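Local structure of DNA polymerase (Pyrobaculum calidifontis, 5MDN) at residues G26-F38 and L141-A153. The protein probably catalyses template-directed DNA synthesis, adding deoxyribonucleotides from their triphosphates to a growing strand with release of diphosphate, as a family B polymerase. Sequence-based numbering, arbitrary orientation.
Sequences GEGRRVVLVDRRF and LGPLPLYEVVEWA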
loop_
_atom_site.group_PDB
_atom_site.type_symbol
_atom_site.label_atom_id
_atom_site.label_comp_id
_atom_site.label_asym_id
_atom_site.label_seq_id
_atom_site.Cartn_x
_atom_site.Cartn_y
_atom_site.Cartn_z
ATOM N N GLY A 26 3.563 26.634 -15.060
ATOM C CA GLY A 26 4.371 26.409 -16.246
ATOM C C GLY A 26 5.742 27.045 -16.214
ATOM O O GLY A 26 6.643 26.588 -16.927
ATOM N N GLU A 27 5.925 28.089 -15.414
ATOM C CA GLU A 27 7.217 28.748 -15.297
ATOM C C GLU A 27 8.047 28.211 -14.135
ATOM O O GLU A 27 9.087 28.793 -13.807
ATOM C CB GLU A 27 7.024 30.261 -15.168
ATOM C CG GLU A 27 6.220 30.860 -16.319
ATOM C CD GLU A 27 6.199 32.376 -16.296
ATOM O OE1 GLU A 27 7.289 32.984 -16.254
ATOM O OE2 GLU A 27 5.095 32.959 -16.333
ATOM N N GLY A 28 7.613 27.120 -13.513
ATOM C CA GLY A 28 8.431 26.433 -12.533
ATOM C C GLY A 28 8.500 27.080 -11.169
ATOM O O GLY A 28 9.554 27.040 -10.523
ATOM N N ARG A 29 7.402 27.669 -10.703
ATOM C CA ARG A 29 7.334 28.250 -9.369
ATOM C C ARG A 29 6.074 27.765 -8.668
ATOM O O ARG A 29 5.037 27.543 -9.300
ATOM C CB ARG A 29 7.345 29.783 -9.412
ATOM C CG ARG A 29 6.364 30.352 -10.406
ATOM C CD ARG A 29 6.195 31.852 -10.296
ATOM N NE ARG A 29 4.903 32.261 -10.840
ATOM C CZ ARG A 29 4.159 33.246 -10.349
ATOM N NH1 ARG A 29 4.579 33.938 -9.299
ATOM N NH2 ARG A 29 2.995 33.541 -10.914
ATOM N N ARG A 30 6.173 27.606 -7.351
ATOM C CA ARG A 30 5.115 26.978 -6.574
ATOM C C ARG A 30 4.027 28.002 -6.275
ATOM O O ARG A 30 4.300 29.048 -5.679
ATOM C CB ARG A 30 5.672 26.387 -5.279
ATOM C CG ARG A 30 6.412 25.058 -5.443
ATOM C CD ARG A 30 7.781 25.235 -6.096
ATOM N NE ARG A 30 8.466 23.962 -6.309
ATOM C CZ ARG A 30 8.776 23.472 -7.505
ATOM N NH1 ARG A 30 8.464 24.151 -8.599
ATOM N NH2 ARG A 30 9.397 22.305 -7.608
ATOM N N VAL A 31 2.795 27.699 -6.684
ATOM C CA VAL A 31 1.661 28.601 -6.535
ATOM C C VAL A 31 0.497 27.820 -5.937
ATOM O O VAL A 31 0.566 26.608 -5.741
ATOM C CB VAL A 31 1.239 29.251 -7.871
ATOM C CG1 VAL A 31 2.408 29.994 -8.501
ATOM C CG2 VAL A 31 0.692 28.199 -8.822
ATOM N N VAL A 32 -0.581 28.542 -5.638
ATOM C CA VAL A 32 -1.787 27.953 -5.069
ATOM C C VAL A 32 -2.996 28.521 -5.804
ATOM O O VAL A 32 -3.120 29.740 -5.965
ATOM C CB VAL A 32 -1.890 28.206 -3.549
ATOM C CG1 VAL A 32 -1.652 29.673 -3.219
ATOM C CG2 VAL A 32 -3.239 27.742 -3.019
ATOM N N LEU A 33 -3.878 27.634 -6.260
ATOM C CA LEU A 33 -5.100 28.007 -6.955
ATOM C C LEU A 33 -6.280 27.828 -6.013
ATOM O O LEU A 33 -6.340 26.855 -5.256
ATOM C CB LEU A 33 -5.297 27.174 -8.224
ATOM C CG LEU A 33 -4.693 27.719 -9.522
ATOM C CD1 LEU A 33 -3.194 27.933 -9.406
ATOM C CD2 LEU A 33 -5.016 26.790 -10.684
ATOM N N VAL A 34 -7.223 28.766 -6.066
ATOM C CA VAL A 34 -8.320 28.809 -5.112
ATOM C C VAL A 34 -9.653 28.928 -5.842
ATOM O O VAL A 34 -9.750 29.531 -6.916
ATOM C CB VAL A 34 -8.119 29.970 -4.108
ATOM C CG1 VAL A 34 -8.606 31.297 -4.680
ATOM C CG2 VAL A 34 -8.785 29.654 -2.800
ATOM N N ASP A 35 -10.682 28.310 -5.259
ATOM C CA ASP A 35 -12.044 28.381 -5.779
ATOM C C ASP A 35 -13.006 28.495 -4.607
ATOM O O ASP A 35 -13.045 27.610 -3.747
ATOM C CB ASP A 35 -12.389 27.155 -6.630
ATOM C CG ASP A 35 -13.585 27.389 -7.539
ATOM O OD1 ASP A 35 -14.406 28.282 -7.236
ATOM O OD2 ASP A 35 -13.704 26.678 -8.558
ATOM N N ARG A 36 -13.779 29.579 -4.575
ATOM C CA ARG A 36 -14.764 29.798 -3.527
ATOM C C ARG A 36 -16.186 29.457 -3.956
ATOM O O ARG A 36 -17.077 29.401 -3.101
ATOM C CB ARG A 36 -14.708 31.256 -3.058
ATOM C CG ARG A 36 -13.314 31.711 -2.663
ATOM C CD ARG A 36 -13.320 33.120 -2.089
ATOM N NE ARG A 36 -11.972 33.565 -1.740
ATOM C CZ ARG A 36 -11.088 34.039 -2.613
ATOM N NH1 ARG A 36 -11.403 34.135 -3.898
ATOM N NH2 ARG A 36 -9.885 34.414 -2.201
ATOM N N ARG A 37 -16.422 29.241 -5.249
ATOM C CA ARG A 37 -17.775 29.098 -5.767
ATOM C C ARG A 37 -18.317 27.674 -5.702
ATOM O O ARG A 37 -19.541 27.496 -5.747
ATOM C CB ARG A 37 -17.829 29.632 -7.203
ATOM C CG ARG A 37 -17.687 31.148 -7.232
ATOM C CD ARG A 37 -17.868 31.769 -8.605
ATOM N NE ARG A 37 -17.798 33.226 -8.506
ATOM C CZ ARG A 37 -16.680 33.933 -8.637
ATOM N NH1 ARG A 37 -15.531 33.321 -8.887
ATOM N NH2 ARG A 37 -16.711 35.254 -8.519
ATOM N N PHE A 38 -17.456 26.664 -5.607
ATOM C CA PHE A 38 -17.931 25.291 -5.499
ATOM C C PHE A 38 -18.524 25.038 -4.115
ATOM O O PHE A 38 -18.111 25.637 -3.120
ATOM C CB PHE A 38 -16.793 24.307 -5.767
ATOM C CG PHE A 38 -17.245 22.884 -5.924
ATOM C CD1 PHE A 38 -17.882 22.469 -7.083
ATOM C CD2 PHE A 38 -17.036 21.961 -4.912
ATOM C CE1 PHE A 38 -18.301 21.160 -7.230
ATOM C CE2 PHE A 38 -17.453 20.652 -5.053
ATOM C CZ PHE A 38 -18.087 20.250 -6.214
ATOM N N LEU A 141 -0.778 34.389 -0.986
ATOM C CA LEU A 141 -1.365 33.734 0.182
ATOM C C LEU A 141 -0.183 33.212 0.991
ATOM O O LEU A 141 0.418 32.193 0.637
ATOM C CB LEU A 141 -2.325 32.612 -0.206
ATOM C CG LEU A 141 -2.722 31.639 0.911
ATOM C CD1 LEU A 141 -3.339 32.376 2.094
ATOM C CD2 LEU A 141 -3.671 30.573 0.388
ATOM N N GLY A 142 0.156 33.909 2.071
ATOM C CA GLY A 142 1.400 33.660 2.753
ATOM C C GLY A 142 2.560 34.004 1.841
ATOM O O GLY A 142 2.618 35.092 1.260
ATOM N N PRO A 143 3.506 33.072 1.683
ATOM C CA PRO A 143 4.602 33.298 0.729
ATOM C C PRO A 143 4.253 32.936 -0.704
ATOM O O PRO A 143 4.976 33.355 -1.618
ATOM C CB PRO A 143 5.721 32.397 1.268
ATOM C CG PRO A 143 4.994 31.277 1.935
ATOM C CD PRO A 143 3.687 31.832 2.458
ATOM N N LEU A 144 3.178 32.176 -0.930
ATOM C CA LEU A 144 2.822 31.609 -2.227
ATOM C C LEU A 144 1.941 32.571 -3.017
ATOM O O LEU A 144 1.046 33.203 -2.447
ATOM C CB LEU A 144 2.087 30.283 -2.054
ATOM C CG LEU A 144 2.782 29.191 -1.242
ATOM C CD1 LEU A 144 1.793 28.096 -0.878
ATOM C CD2 LEU A 144 3.956 28.623 -2.020
ATOM N N PRO A 145 2.187 32.704 -4.318
ATOM C CA PRO A 145 1.251 33.448 -5.172
ATOM C C PRO A 145 -0.101 32.751 -5.226
ATOM O O PRO A 145 -0.190 31.550 -5.494
ATOM C CB PRO A 145 1.942 33.449 -6.541
ATOM C CG PRO A 145 3.384 33.168 -6.258
ATOM C CD PRO A 145 3.406 32.297 -5.038
ATOM N N LEU A 146 -1.157 33.516 -4.976
ATOM C CA LEU A 146 -2.520 33.008 -5.014
ATOM C C LEU A 146 -3.177 33.341 -6.348
ATOM O O LEU A 146 -2.896 34.373 -6.961
ATOM C CB LEU A 146 -3.343 33.589 -3.862
ATOM C CG LEU A 146 -4.797 33.141 -3.706
ATOM C CD1 LEU A 146 -4.878 31.643 -3.451
ATOM C CD2 LEU A 146 -5.483 33.916 -2.588
ATOM N N TYR A 147 -4.062 32.450 -6.788
ATOM C CA TYR A 147 -4.773 32.597 -8.052
ATOM C C TYR A 147 -6.226 32.197 -7.857
ATOM O O TYR A 147 -6.506 31.129 -7.303
ATOM C CB TYR A 147 -4.152 31.727 -9.153
ATOM C CG TYR A 147 -2.873 32.257 -9.762
ATOM C CD1 TYR A 147 -1.666 32.169 -9.082
ATOM C CD2 TYR A 147 -2.870 32.825 -11.031
ATOM C CE1 TYR A 147 -0.495 32.645 -9.640
ATOM C CE2 TYR A 147 -1.706 33.304 -11.598
ATOM C CZ TYR A 147 -0.521 33.212 -10.899
ATOM O OH TYR A 147 0.642 33.686 -11.461
ATOM N N GLU A 148 -7.146 33.050 -8.302
ATOM C CA GLU A 148 -8.560 32.701 -8.333
ATOM C C GLU A 148 -8.845 31.970 -9.636
ATOM O O GLU A 148 -8.635 32.526 -10.719
ATOM C CB GLU A 148 -9.447 33.940 -8.234
ATOM C CG GLU A 148 -9.713 34.451 -6.833
ATOM C CD GLU A 148 -10.715 35.594 -6.827
ATOM O OE1 GLU A 148 -10.868 36.257 -7.875
ATOM O OE2 GLU A 148 -11.357 35.819 -5.779
ATOM N N VAL A 149 -9.336 30.741 -9.537
ATOM C CA VAL A 149 -9.616 29.953 -10.731
ATOM C C VAL A 149 -10.908 30.460 -11.358
ATOM O O VAL A 149 -11.896 30.723 -10.659
ATOM C CB VAL A 149 -9.684 28.450 -10.406
ATOM C CG1 VAL A 149 -8.460 28.025 -9.613
ATOM C CG2 VAL A 149 -10.951 28.089 -9.662
ATOM N N VAL A 150 -10.883 30.667 -12.668
ATOM C CA VAL A 150 -12.099 30.994 -13.402
ATOM C C VAL A 150 -12.759 29.738 -13.953
ATOM O O VAL A 150 -13.951 29.504 -13.737
ATOM C CB VAL A 150 -11.787 32.009 -14.521
ATOM C CG1 VAL A 150 -13.068 32.442 -15.215
ATOM C CG2 VAL A 150 -11.046 33.209 -13.953
ATOM N N GLU A 151 -12.000 28.913 -14.669
ATOM C CA GLU A 151 -12.541 27.683 -15.227
ATOM C C GLU A 151 -11.399 26.712 -15.484
ATOM O O GLU A 151 -10.343 27.105 -15.988
ATOM C CB GLU A 151 -13.320 27.957 -16.518
ATOM C CG GLU A 151 -14.053 26.749 -17.064
ATOM C CD GLU A 151 -14.810 27.056 -18.337
ATOM O OE1 GLU A 151 -14.364 27.943 -19.095
ATOM O OE2 GLU A 151 -15.856 26.420 -18.575
ATOM N N TRP A 152 -11.617 25.447 -15.133
ATOM C CA TRP A 152 -10.681 24.381 -15.456
ATOM C C TRP A 152 -10.960 23.844 -16.854
ATOM O O TRP A 152 -12.107 23.525 -17.190
ATOM C CB TRP A 152 -10.774 23.247 -14.435
ATOM C CG TRP A 152 -10.292 23.609 -13.069
ATOM C CD1 TRP A 152 -11.005 24.224 -12.083
ATOM C CD2 TRP A 152 -8.990 23.356 -12.525
ATOM N NE1 TRP A 152 -10.226 24.380 -10.962
ATOM C CE2 TRP A 152 -8.984 23.856 -11.207
ATOM C CE3 TRP A 152 -7.830 22.759 -13.026
ATOM C CZ2 TRP A 152 -7.862 23.778 -10.384
ATOM C CZ3 TRP A 152 -6.715 22.685 -12.208
ATOM C CH2 TRP A 152 -6.740 23.190 -10.901
ATOM N N ALA A 153 -9.912 23.745 -17.665
ATOM C CA ALA A 153 -9.999 23.020 -18.925
ATOM C C ALA A 153 -9.627 21.561 -18.701
ATOM O O ALA A 153 -9.926 20.994 -17.645
ATOM C CB ALA A 153 -9.095 23.656 -19.982
#
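Val-32 and Val-34 face Leu-146 on one side of a parallel strand pair, while Leu-33 lies beside Tyr-147 on the other. Leu-146 extends CG anti to its backbone N (chi1 -178°), which brings CD1 between the two valines, 3.8 Å from Val-32 CG1 and 3.7 Å from Val-34 CB. Further along this face, Arg-36 reaches back with an extended chain and puts NH1 2.5 Å from Glu-148 OE2, a salt bridge at the guanidinium edge whose hydrogen bond is weak and bent. Arg-136 pairs with the other carboxylate oxygen of Glu-148, and Glu-18 with Arg-36 NE. On the opposite face, Leu-33 turns CD1 to Tyr-147 CB, and its CB meets Val-149 CG1 at 3.6 Å, the two side chains crossing nearly perpendicularly; CD2 approaches Trp-152 CH2 at 4.0 Å. The Arg-29 guanidinium, salt-bridged through NE to Asp-25, stands 75° to the Tyr-147 ring plane, and Val-31 CG1 covers one of its faces. Val-32 and Val-34 each bond through both N and O, Val-32 to Pro-145 O and Tyr-147 N, Val-34 to Tyr-147 O and Val-149 N. A type II' turn, Leu-141 to Leu-144, closes the hairpin 131-141/144-155, which this parallel pairing joins to the antiparallel meander 5-12, 17-24, 30-35. The result is the mixed five-stranded sheet of this family B polymerase's N-terminal part, whose edge strand 5-12 carries the magnesium ligand Asp-7.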